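Local structure of esterase (3H2G) at residues Phe49-Ile54 and Met152-Ser157; Leu82-Pro87 and Gln94-Glu99. The protein is an esterase that degrades the rice cell wall and takes part in the virulence of the plant pathogen Xanthomonas oryzae pv. oryzae. All coordinates share one frame; numbering follows the deposited sequence.

Contact 1. Residues Phe49-Ile54 and Met152-Ser157; sequences FTYATI and MRAARS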
loop_
_atom_site.group_PDB
_atom_site.type_symbol
_atom_site.label_atom_id
_atom_site.label_comp_id
_atom_site.label_asym_id
_atom_site.label_seq_id
_atom_site.Cartn_x
_atom_site.Cartn_y
_atom_site.Cartn_z
ATOM N N PHE A 49 -11.717 3.340 -13.192
ATOM C CA PHE A 49 -11.356 2.782 -14.482
ATOM C C PHE A 49 -10.824 1.360 -14.354
ATOM O O PHE A 49 -10.450 0.921 -13.265
ATOM C CB PHE A 49 -10.316 3.690 -15.164
ATOM C CG PHE A 49 -9.005 3.792 -14.423
ATOM C CD1 PHE A 49 -7.962 2.911 -14.702
ATOM C CD2 PHE A 49 -8.819 4.757 -13.435
ATOM C CE1 PHE A 49 -6.748 2.992 -14.004
ATOM C CE2 PHE A 49 -7.610 4.847 -12.729
ATOM C CZ PHE A 49 -6.576 3.963 -13.015
ATOM N N THR A 50 -10.829 0.632 -15.467
ATOM C CA THR A 50 -10.304 -0.729 -15.488
ATOM C C THR A 50 -9.260 -0.742 -16.591
ATOM O O THR A 50 -9.355 0.023 -17.555
ATOM C CB THR A 50 -11.398 -1.777 -15.780
ATOM O OG1 THR A 50 -11.979 -1.531 -17.065
ATOM C CG2 THR A 50 -12.481 -1.715 -14.710
ATOM N N TYR A 51 -8.257 -1.599 -16.453
ATOM C CA TYR A 51 -7.194 -1.640 -17.445
ATOM C C TYR A 51 -6.530 -2.998 -17.571
ATOM O O TYR A 51 -6.710 -3.881 -16.732
ATOM C CB TYR A 51 -6.131 -0.595 -17.094
ATOM C CG TYR A 51 -5.524 -0.790 -15.715
ATOM C CD1 TYR A 51 -6.205 -0.387 -14.562
ATOM C CD2 TYR A 51 -4.278 -1.398 -15.562
ATOM C CE1 TYR A 51 -5.657 -0.589 -13.287
ATOM C CE2 TYR A 51 -3.720 -1.608 -14.295
ATOM C CZ TYR A 51 -4.415 -1.200 -13.163
ATOM O OH TYR A 51 -3.864 -1.400 -11.914
ATOM N N ALA A 52 -5.755 -3.150 -18.638
ATOM C CA ALA A 52 -5.033 -4.380 -18.896
ATOM C C ALA A 52 -3.686 -4.294 -18.185
ATOM O O ALA A 52 -3.041 -3.247 -18.184
ATOM C CB ALA A 52 -4.823 -4.556 -20.401
ATOM N N THR A 53 -3.269 -5.399 -17.578
ATOM C CA THR A 53 -1.991 -5.444 -16.881
ATOM C C THR A 53 -1.487 -6.882 -16.923
ATOM O O THR A 53 -1.945 -7.671 -17.751
ATOM C CB THR A 53 -2.144 -4.951 -15.420
ATOM O OG1 THR A 53 -0.852 -4.861 -14.806
ATOM C CG2 THR A 53 -3.033 -5.895 -14.619
ATOM N N ILE A 54 -0.546 -7.232 -16.050
ATOM C CA ILE A 54 -0.016 -8.592 -16.040
ATOM C C ILE A 54 -0.145 -9.283 -14.695
ATOM O O ILE A 54 -0.232 -8.633 -13.652
ATOM C CB ILE A 54 1.481 -8.628 -16.431
ATOM C CG1 ILE A 54 2.265 -7.630 -15.575
ATOM C CG2 ILE A 54 1.640 -8.342 -17.923
ATOM C CD1 ILE A 54 3.774 -7.744 -15.715
ATOM N N MET A 152 -1.217 3.803 -13.731
ATOM C CA MET A 152 -0.779 5.142 -14.097
ATOM C C MET A 152 -0.803 5.309 -15.616
ATOM O O MET A 152 -1.130 6.380 -16.128
ATOM C CB MET A 152 0.629 5.400 -13.552
ATOM C CG MET A 152 0.702 5.371 -12.035
ATOM S SD MET A 152 2.344 5.815 -11.410
ATOM C CE MET A 152 2.210 7.540 -11.407
ATOM N N ARG A 153 -0.461 4.245 -16.335
ATOM C CA ARG A 153 -0.475 4.292 -17.792
ATOM C C ARG A 153 -1.906 4.497 -18.287
ATOM O O ARG A 153 -2.161 5.347 -19.141
ATOM C CB ARG A 153 0.100 2.998 -18.369
ATOM C CG ARG A 153 1.606 2.886 -18.204
ATOM C CD ARG A 153 2.119 1.508 -18.593
ATOM N NE ARG A 153 3.572 1.499 -18.721
ATOM C CZ ARG A 153 4.316 0.398 -18.764
ATOM N NH1 ARG A 153 3.746 -0.798 -18.679
ATOM N NH2 ARG A 153 5.631 0.494 -18.906
ATOM N N ALA A 154 -2.840 3.728 -17.733
ATOM C CA ALA A 154 -4.244 3.829 -18.123
ATOM C C ALA A 154 -4.842 5.174 -17.712
ATOM O O ALA A 154 -5.604 5.781 -18.467
ATOM C CB ALA A 154 -5.038 2.685 -17.508
ATOM N N ALA A 155 -4.498 5.640 -16.515
ATOM C CA ALA A 155 -4.996 6.924 -16.037
ATOM C C ALA A 155 -4.543 8.043 -16.975
ATOM O O ALA A 155 -5.289 8.985 -17.236
ATOM C CB ALA A 155 -4.492 7.192 -14.619
ATOM N N ARG A 156 -3.313 7.947 -17.475
ATOM C CA ARG A 156 -2.798 8.963 -18.386
ATOM C C ARG A 156 -3.640 9.035 -19.657
ATOM O O ARG A 156 -3.768 10.100 -20.269
ATOM C CB ARG A 156 -1.329 8.681 -18.729
ATOM C CG ARG A 156 -0.364 9.228 -17.683
ATOM C CD ARG A 156 1.088 8.895 -18.011
ATOM N NE ARG A 156 2.021 9.731 -17.259
ATOM C CZ ARG A 156 3.342 9.584 -17.287
ATOM N NH1 ARG A 156 3.886 8.632 -18.029
ATOM N NH2 ARG A 156 4.120 10.399 -16.587
ATOM N N SER A 157 -4.210 7.904 -20.057
ATOM C CA SER A 157 -5.057 7.876 -21.242
ATOM C C SER A 157 -6.357 8.617 -20.930
ATOM O O SER A 157 -6.875 9.364 -21.764
ATOM C CB SER A 157 -5.352 6.434 -21.657
ATOM O OG SER A 157 -4.160 5.791 -22.072
#

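Contact 2. Residues Leu82-Pro87 and Gln94-Glu99; sequences LGWGHP and QEQAKE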
loop_
_atom_site.group_PDB
_atom_site.type_symbol
_atom_site.label_atom_id
_atom_site.label_comp_id
_atom_site.label_asym_id
_atom_site.label_seq_id
_atom_site.Cartn_x
_atom_site.Cartn_y
_atom_site.Cartn_z
ATOM N N LEU A 82 0.586 11.706 -8.992
ATOM C CA LEU A 82 0.978 10.917 -7.828
ATOM C C LEU A 82 0.360 9.522 -7.832
ATOM O O LEU A 82 -0.862 9.379 -7.787
ATOM C CB LEU A 82 0.568 11.646 -6.542
ATOM C CG LEU A 82 0.823 10.913 -5.220
ATOM C CD1 LEU A 82 2.315 10.736 -5.011
ATOM C CD2 LEU A 82 0.218 11.712 -4.070
ATOM N N GLY A 83 1.212 8.500 -7.899
ATOM C CA GLY A 83 0.738 7.126 -7.876
ATOM C C GLY A 83 0.609 6.739 -6.417
ATOM O O GLY A 83 1.520 6.994 -5.625
ATOM N N TRP A 84 -0.511 6.120 -6.060
ATOM C CA TRP A 84 -0.775 5.748 -4.675
ATOM C C TRP A 84 -0.994 4.261 -4.420
ATOM O O TRP A 84 -1.667 3.575 -5.193
ATOM C CB TRP A 84 -2.003 6.529 -4.177
ATOM C CG TRP A 84 -2.482 6.128 -2.813
ATOM C CD1 TRP A 84 -3.489 5.245 -2.514
ATOM C CD2 TRP A 84 -1.961 6.580 -1.560
ATOM N NE1 TRP A 84 -3.622 5.124 -1.151
ATOM C CE2 TRP A 84 -2.696 5.930 -0.542
ATOM C CE3 TRP A 84 -0.941 7.471 -1.197
ATOM C CZ2 TRP A 84 -2.442 6.146 0.818
ATOM C CZ3 TRP A 84 -0.689 7.685 0.155
ATOM C CH2 TRP A 84 -1.439 7.024 1.146
ATOM N N GLY A 85 -0.428 3.776 -3.318
ATOM C CA GLY A 85 -0.597 2.385 -2.935
ATOM C C GLY A 85 -1.502 2.302 -1.710
ATOM O O GLY A 85 -1.191 2.879 -0.668
ATOM N N HIS A 86 -2.621 1.591 -1.823
ATOM C CA HIS A 86 -3.545 1.470 -0.695
ATOM C C HIS A 86 -3.102 0.395 0.297
ATOM O O HIS A 86 -2.297 -0.475 -0.035
ATOM C CB HIS A 86 -4.976 1.188 -1.192
ATOM C CG HIS A 86 -5.204 -0.213 -1.673
ATOM N ND1 HIS A 86 -5.526 -0.510 -2.981
ATOM C CD2 HIS A 86 -5.232 -1.391 -1.006
ATOM C CE1 HIS A 86 -5.747 -1.808 -3.096
ATOM N NE2 HIS A 86 -5.575 -2.366 -1.912
ATOM N N PRO A 87 -3.620 0.446 1.537
ATOM C CA PRO A 87 -3.277 -0.526 2.581
ATOM C C PRO A 87 -3.936 -1.895 2.402
ATOM O O PRO A 87 -4.714 -2.108 1.475
ATOM C CB PRO A 87 -3.729 0.175 3.860
ATOM C CG PRO A 87 -4.946 0.928 3.401
ATOM C CD PRO A 87 -4.465 1.525 2.083
ATOM N N GLN A 94 -13.850 -4.872 -2.886
ATOM C CA GLN A 94 -13.579 -3.472 -2.571
ATOM C C GLN A 94 -12.893 -2.657 -3.665
ATOM O O GLN A 94 -11.851 -3.049 -4.192
ATOM C CB GLN A 94 -12.744 -3.384 -1.292
ATOM C CG GLN A 94 -12.637 -1.978 -0.733
ATOM C CD GLN A 94 -13.995 -1.394 -0.408
ATOM O OE1 GLN A 94 -14.809 -2.028 0.260
ATOM N NE2 GLN A 94 -14.248 -0.180 -0.881
ATOM N N GLU A 95 -13.492 -1.515 -3.991
ATOM C CA GLU A 95 -12.955 -0.590 -4.991
ATOM C C GLU A 95 -12.729 0.759 -4.298
ATOM O O GLU A 95 -13.660 1.330 -3.726
ATOM C CB GLU A 95 -13.950 -0.398 -6.135
ATOM C CG GLU A 95 -14.229 -1.639 -6.965
ATOM C CD GLU A 95 -15.434 -1.458 -7.870
ATOM O OE1 GLU A 95 -15.542 -0.395 -8.518
ATOM O OE2 GLU A 95 -16.271 -2.379 -7.938
ATOM N N GLN A 96 -11.504 1.273 -4.348
ATOM C CA GLN A 96 -11.205 2.552 -3.705
ATOM C C GLN A 96 -12.100 3.697 -4.177
ATOM O O GLN A 96 -12.541 4.521 -3.375
ATOM C CB GLN A 96 -9.756 2.960 -3.955
ATOM C CG GLN A 96 -8.715 2.036 -3.373
ATOM C CD GLN A 96 -7.321 2.471 -3.762
ATOM O OE1 GLN A 96 -6.745 3.375 -3.154
ATOM N NE2 GLN A 96 -6.781 1.848 -4.800
ATOM N N ALA A 97 -12.349 3.757 -5.482
ATOM C CA ALA A 97 -13.168 4.821 -6.055
ATOM C C ALA A 97 -14.566 4.866 -5.451
ATOM O O ALA A 97 -15.055 5.932 -5.075
ATOM C CB ALA A 97 -13.255 4.656 -7.569
ATOM N N LYS A 98 -15.209 3.710 -5.353
ATOM C CA LYS A 98 -16.551 3.658 -4.791
ATOM C C LYS A 98 -16.554 3.929 -3.291
ATOM O O LYS A 98 -17.525 4.463 -2.754
ATOM C CB LYS A 98 -17.199 2.307 -5.106
ATOM C CG LYS A 98 -17.595 2.186 -6.575
ATOM C CD LYS A 98 -18.391 0.928 -6.864
ATOM C CE LYS A 98 -18.953 0.953 -8.281
ATOM N NZ LYS A 98 -17.891 1.024 -9.320
ATOM N N GLU A 99 -15.466 3.570 -2.615
ATOM C CA GLU A 99 -15.358 3.803 -1.179
ATOM C C GLU A 99 -15.298 5.310 -0.909
ATOM O O GLU A 99 -15.951 5.811 0.005
ATOM C CB GLU A 99 -14.109 3.115 -0.624
ATOM C CG GLU A 99 -13.924 3.234 0.884
ATOM C CD GLU A 99 -15.128 2.746 1.673
ATOM O OE1 GLU A 99 -15.737 1.727 1.280
ATOM O OE2 GLU A 99 -15.459 3.378 2.698
HETATM O O HOH W 1 -3.698 1.875 -4.536
HETATM O O HOH W 2 -6.293 4.132 -0.359
#

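Contact 1. Residues Phe49-Ile54 and Met152-Ser157
Phe49 and Tyr51 of strand 43-54 pack on Ala154 and Ala155 of helix 141-162, a buried, wholly apolar contact between the antiparallel side of the central sheet and one of its covering helices. Strand and helix run obliquely, closer to antiparallel than to parallel, at 133°, with segment axes 8.5 Å apart at closest approach. This is a helix packed on the central sheet, as in the alpha/beta-hydrolase fold to which the family belongs.

Ala154 is the centre of the contact. Its methyl carbon CB comes to 3.5 Å from Tyr51 CB, at the root of that side chain, and to 3.9 Å from Phe49 CE1, so it sits between two residues that point to the same side of the strand. On the next residue, Ala155 CB meets the end of the phenyl ring, 4.2 Å from Phe49 CZ. In Phe49 the first torsion (chi1 64°) sets CG between the backbone N and the carbonyl carbon, which carries the ring over to the helix. The Tyr51 ring runs on past Ala154, and its hydroxyl is hydrogen-bonded to Ser123 OG on strand 119-123, which gives the buried phenol oxygen a polar partner beyond the apolar patch. Leu7 of strand 7-16 touches both Phe49 and Ala154.

No hydrogen bond joins the two segments. With only methyl groups on the helix side, Tyr51 CA comes to 6.3 Å from Ala154 CA, and between the segments the joint is apolar packing alone; the Thr53 OG1 to Asp150 OD1 hydrogen bond links strand and helix next to it.

Contact 2. Residues Leu82-Pro87 and Gln94-Glu99
Gln96 reaches from the first turn of helix 96-102 to Trp84 near the end of strand 79-85 and His86 just beyond it, and its carboxamide lies against both side chains. Gln96 and His86 bury the most surface. The glutamine chain is extended beyond CG (chi2 176°), which brings OE1 to 3.4 Å from His86 CB and NE2 to the edge of the imidazole. Gln96 NE2 stands 3.2 Å from His86 ND1, at an angle too poor for a hydrogen bond, with ring and amide planes 70° apart; ND1 makes a weak hydrogen bond to Ser123 O. Gln96 OE1 also lies at the edge of the indole, 3.8 Å from Trp84 CD1.

Two waters make the polar link. Water 1 accepts from Gln96 NE2 at 3.1 Å and from His86 N, and donates to Trp84 O at 2.7 Å, tying the amide to the strand backbone. Water 2 takes the hydrogen of Trp84 NE1 and gives one to Gln96 OE1 at 2.9 Å. Their use of the NH2 as donor and the oxygen as acceptor is consistent with the modelled amide and fixes its rotation.

This is the C-terminal end of a parallel strand, the edge where alpha/beta-hydrolases carry their active-site loops. His86 stacks on Tyr125, Gln96 N bonds Asp124 OD1, and Trp84 rests on Ser173 and Tyr175 of strand 169-175 and Leu109 of helix 108-114.

Overall arrangement
The two contacts lie about 14 Å apart, centre to centre, on one mixed sheet: contact 1 uses its antiparallel strand 43-54, contact 2 the parallel strand 79-85. Along the chain, contact 2 is nested inside the span that contact 1 closes. They also touch, Met152 CE of helix 141-162 lying 3.8 Å from Gly83 N. The centre of contact 1 is about 18 Å from the centre of the chain, that of contact 2 about 9 Å, and there Pro87 touches Ser176 of the probable nucleophile elbow. Contact 1 thus belongs to the outer, antiparallel part of the sheet, and contact 2 to its interior, beside the presumed catalytic serine.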